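Local coordinates for glutathione S-transferase family protein (Pseudomonas putida, PDB 3LXZ) that conjugates reduced glutathione to a wide range of hydrophobic electrophiles, as a two-domain glutathione S-transferase, at residues A[17-22]-A[155-160]; A[88-93]-A[146-151]; A[106-111]-A[124-129]; A[112-117]-A[210-215]. All coordinates share one frame; numbering follows the deposited sequence.

Interaction 1. Residues A[17-22]-A[155-160]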
# COMPACT_ATOMS: atom_id res chain seq x y z
N VAL A 17 -14.13 -1.78 -5.51
CA VAL A 17 -14.90 -0.56 -5.34
C VAL A 17 -16.36 -0.76 -5.74
O VAL A 17 -17.26 -0.31 -5.02
CB VAL A 17 -14.27 0.61 -6.06
CG1 VAL A 17 -15.10 1.89 -5.83
CG2 VAL A 17 -12.83 0.81 -5.46
N LYS A 18 -16.57 -1.42 -6.87
CA LYS A 18 -17.93 -1.68 -7.37
C LYS A 18 -18.78 -2.42 -6.34
O LYS A 18 -19.94 -2.00 -6.07
CB LYS A 18 -17.84 -2.44 -8.69
CG LYS A 18 -19.17 -2.81 -9.35
CD LYS A 18 -18.89 -3.18 -10.83
CE LYS A 18 -20.13 -3.67 -11.58
NZ LYS A 18 -19.73 -4.11 -12.95
N LEU A 19 -18.22 -3.46 -5.70
CA LEU A 19 -18.97 -4.15 -4.65
C LEU A 19 -19.31 -3.23 -3.48
O LEU A 19 -20.41 -3.31 -2.94
CB LEU A 19 -18.24 -5.39 -4.16
CG LEU A 19 -18.98 -6.32 -3.19
CD1 LEU A 19 -20.38 -6.70 -3.72
CD2 LEU A 19 -18.11 -7.55 -2.97
N ALA A 20 -18.37 -2.34 -3.09
CA ALA A 20 -18.59 -1.45 -1.95
C ALA A 20 -19.77 -0.53 -2.28
O ALA A 20 -20.66 -0.35 -1.44
CB ALA A 20 -17.33 -0.59 -1.67
N LEU A 21 -19.78 0.02 -3.50
CA LEU A 21 -20.84 0.93 -3.93
C LEU A 21 -22.18 0.19 -3.96
O LEU A 21 -23.19 0.75 -3.53
CB LEU A 21 -20.53 1.54 -5.31
CG LEU A 21 -19.33 2.51 -5.34
CD1 LEU A 21 -18.88 2.80 -6.76
CD2 LEU A 21 -19.67 3.79 -4.64
N LEU A 22 -22.18 -1.04 -4.46
CA LEU A 22 -23.43 -1.84 -4.55
C LEU A 22 -23.93 -2.23 -3.14
O LEU A 22 -25.14 -2.16 -2.86
CB LEU A 22 -23.20 -3.07 -5.43
CG LEU A 22 -23.18 -2.87 -6.94
CD1 LEU A 22 -22.56 -4.07 -7.62
CD2 LEU A 22 -24.59 -2.58 -7.51
N ALA A 155 -11.87 -4.77 4.42
CA ALA A 155 -10.87 -5.81 4.25
C ALA A 155 -11.41 -7.06 3.56
O ALA A 155 -10.65 -7.75 2.88
CB ALA A 155 -10.23 -6.18 5.59
N ASP A 156 -12.72 -7.33 3.69
CA ASP A 156 -13.32 -8.48 3.01
C ASP A 156 -13.40 -8.30 1.51
O ASP A 156 -13.40 -9.28 0.78
CB ASP A 156 -14.70 -8.77 3.58
CG ASP A 156 -14.63 -9.17 5.02
OD1 ASP A 156 -14.06 -10.27 5.28
OD2 ASP A 156 -15.10 -8.39 5.87
N LEU A 157 -13.55 -7.04 1.06
CA LEU A 157 -13.50 -6.72 -0.36
C LEU A 157 -12.12 -7.00 -0.94
O LEU A 157 -12.00 -7.66 -1.99
CB LEU A 157 -13.95 -5.27 -0.61
CG LEU A 157 -15.24 -4.80 0.11
CD1 LEU A 157 -15.58 -3.32 -0.20
CD2 LEU A 157 -16.42 -5.74 -0.20
N MSE A 158 -11.05 -6.53 -0.29
CA MSE A 158 -9.70 -6.84 -0.78
C MSE A 158 -9.45 -8.36 -0.71
O MSE A 158 -8.85 -8.93 -1.62
CB MSE A 158 -8.68 -6.07 0.06
CG MSE A 158 -7.22 -6.31 -0.26
SE MSE A 158 -6.63 -5.58 -1.96
CE MSE A 158 -7.06 -3.67 -1.82
N PHE A 159 -9.90 -9.00 0.35
CA PHE A 159 -9.79 -10.47 0.45
C PHE A 159 -10.48 -11.20 -0.72
O PHE A 159 -9.90 -12.03 -1.37
CB PHE A 159 -10.41 -10.94 1.76
CG PHE A 159 -10.52 -12.46 1.89
CD1 PHE A 159 -9.49 -13.19 2.48
CD2 PHE A 159 -11.65 -13.13 1.42
CE1 PHE A 159 -9.57 -14.59 2.60
CE2 PHE A 159 -11.76 -14.53 1.57
CZ PHE A 159 -10.71 -15.25 2.13
N CYS A 160 -11.74 -10.88 -0.98
CA CYS A 160 -12.47 -11.77 -1.86
C CYS A 160 -12.07 -11.62 -3.33
O CYS A 160 -12.22 -12.54 -4.10
CB CYS A 160 -13.97 -11.68 -1.60
SG CYS A 160 -14.67 -10.31 -2.37
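Leu19 and Ala20 of helix 12-23 press against Leu157 of helix 154-174 in a buried, wholly apolar contact. The two segments run closer to antiparallel than to parallel, at 138° between their directions, with axes 9.9 Å apart at closest approach. Followed from its start, the first segment opens with Val17, which turns from the partner helix and packs on Ile66 and Ile70 of helix 63-73. Lys18 takes no part; its NZ makes salt bridges to Glu30 and Asp204, which probably balance its charge. Leu19 is the first to reach across. With CG anti to the backbone N (chi1 -173°), its CD2 methyl is laid 3.7 Å from Leu157 CD2, and the two leucines cross obliquely. The same Leu19 CD2 skims Cys160 SG at 4.5 Å, a looser touch about one turn further along helix 154-174. Ala20 follows, its CB 3.6 Å from Leu157 CD1; the small methyl suits a place where a neighbouring leucine comes close to the backbone, Ala20 CA lying 4.0 Å from that same CD1 of Leu157. The forked end of Leu157 thus serves both residues, one branch each. Replacing Leu157 with an alanine would probably open a gap beside Leu19 CD2 and Ala20 CB, leaving both methyls without the branches they rest on. Leu21 packs on Ile70 of helix 63-73. Packing a helix of the thioredoxin-like N-terminal domain on a core helix of the all-helical C-terminal domain in this way is characteristic of the interdomain interface of the glutathione S-transferase fold.

Interaction 2. Residues A[88-93]-A[146-151]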
# COMPACT_ATOMS: atom_id res chain seq x y z
N ALA A 88 -8.54 0.86 12.28
CA ALA A 88 -7.15 0.70 11.89
C ALA A 88 -6.81 -0.77 11.68
O ALA A 88 -6.06 -1.10 10.75
CB ALA A 88 -6.20 1.35 12.93
N LYS A 89 -7.41 -1.67 12.47
CA LYS A 89 -7.19 -3.11 12.28
C LYS A 89 -7.75 -3.59 10.94
O LYS A 89 -7.09 -4.39 10.26
CB LYS A 89 -7.77 -3.93 13.44
CG LYS A 89 -6.91 -3.89 14.70
CD LYS A 89 -5.50 -4.49 14.47
CE LYS A 89 -5.54 -5.95 14.15
NZ LYS A 89 -4.20 -6.59 14.37
N VAL A 90 -8.91 -3.08 10.53
CA VAL A 90 -9.43 -3.38 9.17
C VAL A 90 -8.44 -2.91 8.13
O VAL A 90 -8.09 -3.64 7.18
CB VAL A 90 -10.75 -2.69 8.91
CG1 VAL A 90 -11.14 -2.78 7.41
CG2 VAL A 90 -11.84 -3.35 9.76
N ARG A 91 -7.98 -1.67 8.30
CA ARG A 91 -7.03 -1.10 7.33
C ARG A 91 -5.68 -1.81 7.28
O ARG A 91 -5.10 -1.94 6.20
CB ARG A 91 -6.87 0.39 7.55
CG ARG A 91 -8.16 1.13 7.16
CD ARG A 91 -8.19 2.57 7.62
NE ARG A 91 -9.34 3.25 7.07
CZ ARG A 91 -10.23 3.95 7.78
NH1 ARG A 91 -10.10 4.10 9.09
NH2 ARG A 91 -11.25 4.52 7.16
N GLU A 92 -5.18 -2.22 8.44
CA GLU A 92 -3.98 -3.10 8.51
C GLU A 92 -4.17 -4.40 7.72
O GLU A 92 -3.35 -4.78 6.87
CB GLU A 92 -3.59 -3.37 9.96
CG GLU A 92 -2.31 -4.19 10.13
CD GLU A 92 -2.20 -4.78 11.54
OE1 GLU A 92 -3.23 -5.28 12.07
OE2 GLU A 92 -1.08 -4.75 12.11
N LEU A 93 -5.26 -5.12 7.99
CA LEU A 93 -5.57 -6.31 7.22
C LEU A 93 -5.74 -6.08 5.70
O LEU A 93 -5.20 -6.84 4.87
CB LEU A 93 -6.82 -6.99 7.81
CG LEU A 93 -6.52 -7.70 9.15
CD1 LEU A 93 -7.82 -7.95 9.95
CD2 LEU A 93 -5.78 -9.03 8.96
N TYR A 146 -15.73 -13.18 8.89
CA TYR A 146 -15.07 -12.18 8.05
C TYR A 146 -13.64 -11.89 8.48
O TYR A 146 -13.22 -12.26 9.59
CB TYR A 146 -15.90 -10.88 8.03
CG TYR A 146 -17.32 -11.11 7.61
CD1 TYR A 146 -17.65 -11.12 6.27
CD2 TYR A 146 -18.34 -11.30 8.55
CE1 TYR A 146 -18.97 -11.34 5.86
CE2 TYR A 146 -19.66 -11.51 8.14
CZ TYR A 146 -19.95 -11.53 6.79
OH TYR A 146 -21.24 -11.73 6.35
N VAL A 147 -12.89 -11.24 7.60
CA VAL A 147 -11.47 -11.05 7.83
C VAL A 147 -11.16 -10.47 9.20
O VAL A 147 -10.33 -11.03 9.94
CB VAL A 147 -10.75 -10.23 6.70
CG1 VAL A 147 -9.28 -10.04 7.08
CG2 VAL A 147 -10.83 -10.97 5.38
N ALA A 148 -11.86 -9.38 9.54
CA ALA A 148 -11.49 -8.60 10.70
C ALA A 148 -12.35 -8.93 11.88
O ALA A 148 -12.11 -8.41 12.98
CB ALA A 148 -11.61 -7.09 10.38
N GLY A 149 -13.34 -9.81 11.71
CA GLY A 149 -14.26 -10.05 12.83
C GLY A 149 -15.60 -10.58 12.41
O GLY A 149 -15.68 -11.36 11.48
N GLU A 150 -16.66 -10.13 13.09
CA GLU A 150 -18.02 -10.65 12.88
C GLU A 150 -18.87 -9.92 11.82
O GLU A 150 -19.99 -10.35 11.52
CB GLU A 150 -18.78 -10.71 14.22
CG GLU A 150 -18.02 -11.49 15.32
CD GLU A 150 -18.74 -11.60 16.66
OE1 GLU A 150 -19.92 -11.19 16.79
OE2 GLU A 150 -18.10 -12.11 17.62
N GLN A 151 -18.34 -8.84 11.25
CA GLN A 151 -19.10 -8.04 10.25
C GLN A 151 -18.31 -7.82 8.97
O GLN A 151 -17.09 -7.72 9.01
CB GLN A 151 -19.46 -6.65 10.81
CG GLN A 151 -20.22 -6.64 12.14
CD GLN A 151 -21.72 -6.46 11.95
OE1 GLN A 151 -22.45 -7.43 11.70
NE2 GLN A 151 -22.18 -5.22 12.06
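Leu93 of helix 84-106 lies against Val147 and Ala148 in the loop leading to helix 154-174. Its CB already meets Val147 CG1, at 4.0 Å, and CG stays near the same methyl. At the fork the branches differ: CD2 keeps to Val147 CG1 at 4.1 Å, whereas CD1 fits into the corner between the two loop residues, 3.8 Å from Val147 CG1 and equally 3.8 Å from Ala148 CA. Leu93 and Val147 lie alongside, running in opposite directions; with CG1 anti to the backbone N (chi1 178°), that methyl is the one turned to the leucine. One turn earlier, Val90 CG2 touches Ala148 CB at 3.8 Å; a small alanine lets the loop backbone come near both helix residues. On another side of the helix, Lys89 NZ forms a salt bridge 2.8 Å long with the syn side of Glu92 OE1, while Glu92 OE2 bonds to Ser61 of the second subunit. The contact is helix-to-loop packing within the all-helical C-terminal domain of a glutathione S-transferase, on a helix that also lines the dimer interface.

Interaction 3. Residues A[106-111]-A[124-129]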
# COMPACT_ATOMS: atom_id res chain seq x y z
N ARG A 106 0.13 -10.79 -8.60
CA ARG A 106 0.05 -9.97 -9.81
C ARG A 106 1.31 -10.15 -10.69
O ARG A 106 1.22 -10.10 -11.92
CB ARG A 106 -0.22 -8.51 -9.46
CG ARG A 106 -0.30 -7.50 -10.63
CD ARG A 106 -0.89 -6.15 -10.15
NE ARG A 106 -2.34 -6.26 -9.89
CZ ARG A 106 -3.27 -6.20 -10.84
NH1 ARG A 106 -4.56 -6.34 -10.55
NH2 ARG A 106 -2.91 -6.00 -12.11
N THR A 107 2.45 -10.43 -10.05
CA THR A 107 3.71 -10.63 -10.79
C THR A 107 3.63 -11.86 -11.67
O THR A 107 4.42 -12.01 -12.62
CB THR A 107 4.98 -10.69 -9.90
OG1 THR A 107 4.98 -11.88 -9.09
CG2 THR A 107 5.15 -9.41 -9.04
N CYS A 108 2.67 -12.75 -11.36
CA CYS A 108 2.51 -13.96 -12.12
C CYS A 108 1.25 -14.01 -12.97
O CYS A 108 0.97 -15.06 -13.53
CB CYS A 108 2.55 -15.17 -11.20
SG CYS A 108 4.15 -15.42 -10.42
N TYR A 109 0.49 -12.90 -13.06
CA TYR A 109 -0.75 -12.92 -13.87
C TYR A 109 -0.45 -13.13 -15.36
O TYR A 109 -1.27 -13.71 -16.08
CB TYR A 109 -1.61 -11.67 -13.69
CG TYR A 109 -2.25 -11.45 -12.31
CD1 TYR A 109 -2.30 -12.46 -11.35
CD2 TYR A 109 -2.84 -10.22 -12.01
CE1 TYR A 109 -2.89 -12.23 -10.09
CE2 TYR A 109 -3.45 -9.98 -10.77
CZ TYR A 109 -3.48 -10.98 -9.81
OH TYR A 109 -4.05 -10.70 -8.59
N ALA A 110 0.72 -12.67 -15.80
CA ALA A 110 1.14 -12.91 -17.18
C ALA A 110 1.04 -14.39 -17.53
O ALA A 110 0.51 -14.74 -18.58
CB ALA A 110 2.55 -12.39 -17.43
N GLU A 111 1.51 -15.26 -16.64
CA GLU A 111 1.51 -16.70 -16.89
C GLU A 111 0.15 -17.34 -16.61
O GLU A 111 -0.35 -18.13 -17.42
CB GLU A 111 2.59 -17.40 -16.08
CG GLU A 111 2.73 -18.88 -16.43
CD GLU A 111 3.97 -19.52 -15.84
OE1 GLU A 111 3.89 -20.70 -15.48
OE2 GLU A 111 5.02 -18.84 -15.74
N GLU A 124 10.07 -17.67 -8.15
CA GLU A 124 10.68 -17.95 -6.85
C GLU A 124 10.29 -16.89 -5.84
O GLU A 124 9.92 -17.23 -4.73
CB GLU A 124 12.20 -18.00 -6.94
CG GLU A 124 12.69 -19.15 -7.76
CD GLU A 124 14.21 -19.18 -8.01
OE1 GLU A 124 14.95 -18.16 -7.77
OE2 GLU A 124 14.66 -20.25 -8.46
N LYS A 125 10.39 -15.62 -6.24
CA LYS A 125 10.11 -14.54 -5.32
C LYS A 125 8.61 -14.53 -4.99
O LYS A 125 8.23 -14.36 -3.83
CB LYS A 125 10.63 -13.20 -5.87
CG LYS A 125 10.35 -11.97 -5.01
CD LYS A 125 10.66 -12.20 -3.52
CE LYS A 125 10.70 -10.90 -2.73
NZ LYS A 125 12.04 -10.30 -2.75
N ALA A 126 7.76 -14.74 -5.99
CA ALA A 126 6.32 -14.81 -5.75
C ALA A 126 5.94 -15.93 -4.81
O ALA A 126 5.11 -15.73 -3.93
CB ALA A 126 5.53 -14.91 -7.05
N ARG A 127 6.52 -17.11 -4.98
CA ARG A 127 6.24 -18.20 -4.05
C ARG A 127 6.58 -17.83 -2.59
O ARG A 127 5.76 -18.03 -1.70
CB ARG A 127 7.01 -19.46 -4.46
CG ARG A 127 6.73 -20.70 -3.55
CD ARG A 127 7.70 -21.86 -3.85
NE ARG A 127 7.70 -22.12 -5.28
CZ ARG A 127 6.92 -23.01 -5.89
NH1 ARG A 127 6.08 -23.77 -5.19
NH2 ARG A 127 6.99 -23.14 -7.21
N ALA A 128 7.76 -17.28 -2.35
CA ALA A 128 8.15 -16.92 -0.99
C ALA A 128 7.22 -15.81 -0.46
O ALA A 128 6.75 -15.87 0.69
CB ALA A 128 9.63 -16.48 -0.94
N ASP A 129 6.94 -14.82 -1.30
CA ASP A 129 6.08 -13.69 -0.89
C ASP A 129 4.64 -14.13 -0.57
O ASP A 129 4.05 -13.67 0.42
CB ASP A 129 6.07 -12.58 -1.94
CG ASP A 129 7.34 -11.76 -1.95
OD1 ASP A 129 8.12 -11.79 -0.98
OD2 ASP A 129 7.54 -11.03 -2.95
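Ala126 of helix 120-140 puts its methyl into the bend formed by Thr107 and Cys108, just before helix 109-114. The enclosed part is at Cys108: SG stands 3.7 Å from Ala126 CB, directed there by a chi1 of -66° that sets the sulfur anti to the carbonyl carbon. Both residues are buried, and the cysteine also packs on Val169 of helix 154-174. A thiol and a methyl are well matched here: the thiol is only weakly polar and the methyl apolar, so they can pack without a hydrogen bond. Cys108 occupies the N-cap position of helix 109-114.

The other side is open to solvent. Thr107 is exposed and has less of its surface covered than Cys108, and although its OG1 approaches Ala126 CB just as closely, at 3.7 Å, no hydrogen bond crosses the contact. That hydroxyl, folded between the backbone N and the carbonyl carbon (chi1 68°), instead bonds to Pro104 O, three residues earlier. A threonine suits such a border, its hydroxyl satisfied by the backbone while it still touches the alanine.

A type I turn from Arg106 to Tyr109, with Tyr109 N bonded to Arg106 O at 3.1 Å, carries the chain between helix 84-106 and helix 109-114. It also brings the residues together: Tyr109 CE2 lies over the centre of one face of the Arg106 guanidinium, 3.7 Å above its plane, and Glu102 pairs with both residues, Arg106 NE and Tyr109 OH. This small turn-on-helix contact of the all-helical C-terminal domain lies next to Arg106, which binds glutathione.

Interaction 4. Residues A[112-117]-A[210-215]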
# COMPACT_ATOMS: atom_id res chain seq x y z
N SER A 112 -0.45 -16.99 -15.48
CA SER A 112 -1.67 -17.68 -15.05
C SER A 112 -2.88 -17.33 -15.90
O SER A 112 -3.78 -18.17 -16.09
CB SER A 112 -1.94 -17.37 -13.59
OG SER A 112 -2.09 -15.97 -13.42
N PHE A 113 -2.92 -16.11 -16.41
CA PHE A 113 -4.06 -15.68 -17.20
C PHE A 113 -3.80 -15.42 -18.67
O PHE A 113 -4.70 -15.64 -19.47
CB PHE A 113 -4.82 -14.55 -16.49
CG PHE A 113 -5.21 -14.90 -15.07
CD1 PHE A 113 -6.00 -16.03 -14.81
CD2 PHE A 113 -4.75 -14.15 -13.99
CE1 PHE A 113 -6.35 -16.39 -13.49
CE2 PHE A 113 -5.09 -14.50 -12.67
CZ PHE A 113 -5.89 -15.63 -12.42
N PHE A 114 -2.60 -15.00 -19.03
CA PHE A 114 -2.29 -14.72 -20.44
C PHE A 114 -1.41 -15.80 -21.10
O PHE A 114 -0.96 -15.61 -22.23
CB PHE A 114 -1.67 -13.33 -20.60
CG PHE A 114 -2.51 -12.21 -20.05
CD1 PHE A 114 -3.39 -11.51 -20.88
CD2 PHE A 114 -2.43 -11.84 -18.71
CE1 PHE A 114 -4.17 -10.47 -20.39
CE2 PHE A 114 -3.21 -10.79 -18.20
CZ PHE A 114 -4.09 -10.10 -19.05
N GLY A 115 -1.18 -16.90 -20.40
CA GLY A 115 -0.37 -18.02 -20.91
C GLY A 115 1.07 -17.72 -21.34
O GLY A 115 1.67 -18.52 -22.08
N MSE A 116 1.61 -16.58 -20.88
CA MSE A 116 2.99 -16.15 -21.14
C MSE A 116 3.88 -16.41 -19.92
O MSE A 116 3.77 -15.70 -18.91
CB MSE A 116 3.04 -14.65 -21.49
CG MSE A 116 2.38 -14.26 -22.83
SE MSE A 116 2.92 -15.43 -24.34
CE MSE A 116 4.87 -15.04 -24.35
N SER A 117 4.79 -17.38 -20.01
CA SER A 117 5.62 -17.77 -18.86
C SER A 117 6.47 -16.63 -18.27
O SER A 117 7.00 -15.78 -18.97
CB SER A 117 6.51 -18.97 -19.18
OG SER A 117 5.76 -20.16 -19.15
N PRO A 210 -14.34 -10.11 -23.58
CA PRO A 210 -13.80 -10.13 -24.95
C PRO A 210 -13.16 -8.78 -25.34
O PRO A 210 -12.11 -8.75 -26.02
CB PRO A 210 -15.04 -10.44 -25.80
CG PRO A 210 -15.95 -11.22 -24.87
CD PRO A 210 -15.74 -10.55 -23.54
N ALA A 211 -13.76 -7.67 -24.92
CA ALA A 211 -13.17 -6.37 -25.27
C ALA A 211 -11.84 -6.17 -24.57
O ALA A 211 -10.88 -5.66 -25.18
CB ALA A 211 -14.10 -5.24 -24.90
N PHE A 212 -11.78 -6.54 -23.30
CA PHE A 212 -10.52 -6.47 -22.57
C PHE A 212 -9.43 -7.27 -23.30
O PHE A 212 -8.34 -6.75 -23.59
CB PHE A 212 -10.70 -6.94 -21.12
CG PHE A 212 -9.42 -7.03 -20.37
CD1 PHE A 212 -8.66 -5.88 -20.14
CD2 PHE A 212 -8.95 -8.25 -19.92
CE1 PHE A 212 -7.46 -5.94 -19.43
CE2 PHE A 212 -7.71 -8.34 -19.23
CZ PHE A 212 -6.99 -7.19 -18.99
N MSE A 213 -9.73 -8.51 -23.67
CA MSE A 213 -8.73 -9.33 -24.35
C MSE A 213 -8.34 -8.77 -25.73
O MSE A 213 -7.19 -8.91 -26.17
CB MSE A 213 -9.20 -10.78 -24.47
CG MSE A 213 -9.44 -11.45 -23.15
SE MSE A 213 -7.84 -11.56 -21.99
CE MSE A 213 -6.69 -12.51 -23.26
N GLU A 214 -9.29 -8.15 -26.41
CA GLU A 214 -9.02 -7.51 -27.69
C GLU A 214 -8.08 -6.31 -27.48
O GLU A 214 -7.15 -6.10 -28.25
CB GLU A 214 -10.32 -7.08 -28.38
CG GLU A 214 -10.17 -6.60 -29.83
CD GLU A 214 -9.78 -7.71 -30.79
OE1 GLU A 214 -10.22 -8.87 -30.62
OE2 GLU A 214 -9.03 -7.43 -31.73
N MSE A 215 -8.34 -5.53 -26.42
CA MSE A 215 -7.46 -4.42 -26.05
C MSE A 215 -6.03 -4.94 -25.83
O MSE A 215 -5.05 -4.37 -26.32
CB MSE A 215 -8.02 -3.71 -24.81
CG MSE A 215 -7.31 -2.42 -24.43
SE MSE A 215 -5.66 -2.72 -23.36
CE MSE A 215 -6.48 -3.62 -21.83
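Phe114 and Met213 form a Met-aromatic contact between helix 109-114 and the C-terminal helix 198-218, with Phe212 joining as a second aromatic partner. The sulfur-aromatic part, here a selenomethionine, has Met213 SE 5.2 Å from the centroid of the Phe114 ring, 54° off the ring normal, an oblique approach. Within this pair the closest atoms are Met213 SE and Phe114 CE1 at 4.1 Å, and the CE methyl comes next to CD1. Such a flexible side chain, bent at chi2 and chi3, can curl round to follow the ring.

The apolar ring contact is separate. Phe114 and Phe212 side chains cross at about a right angle, with the Phe114 CZ end meeting the CE2-CZ side of Phe212 obliquely. Phe212 has a further aromatic neighbour, Phe8 of the N-terminal domain, on which its ring stacks, so it sits between the two domains, where a large flat ring can meet partners from both. At Phe114, a serine in its place removes the ring, and Met213 SE and Phe212 would probably lose their apolar partner, leaving the selenomethionine end freer to turn.

Gly115, the first residue to leave helical angles, has positive phi (57°), a conformation that glycine takes up easily because it lacks a CB. No hydrogen bond spans the segments. Between the rings, Phe114 CZ meets Phe212 CE2 at 4.0 Å and Phe212 CZ at 4.1 Å.

In the fold
Interaction 1 joins the N-terminal domain to the C-terminal helices through helices 12-23 and 154-174, and interactions 2 and 3 fall within the chain it encloses. Its centre lies about 13 Å from that of interaction 2, which it touches: Asp156 OD1 probably receives the Val147 N-H, and Ala155 packs on Val90. Interactions 3 and 4, with centres about 17 Å apart, share helix 109-114 and touch through Ala110 O and Met116 N. The centres of interactions 2 and 4 stand about 33 Å apart on opposite sides of the chain's centre. Helix 84-106 runs from interaction 2 to Arg106 in interaction 3, so one helix links residues that touch the second subunit with the glutathione-binding Arg106.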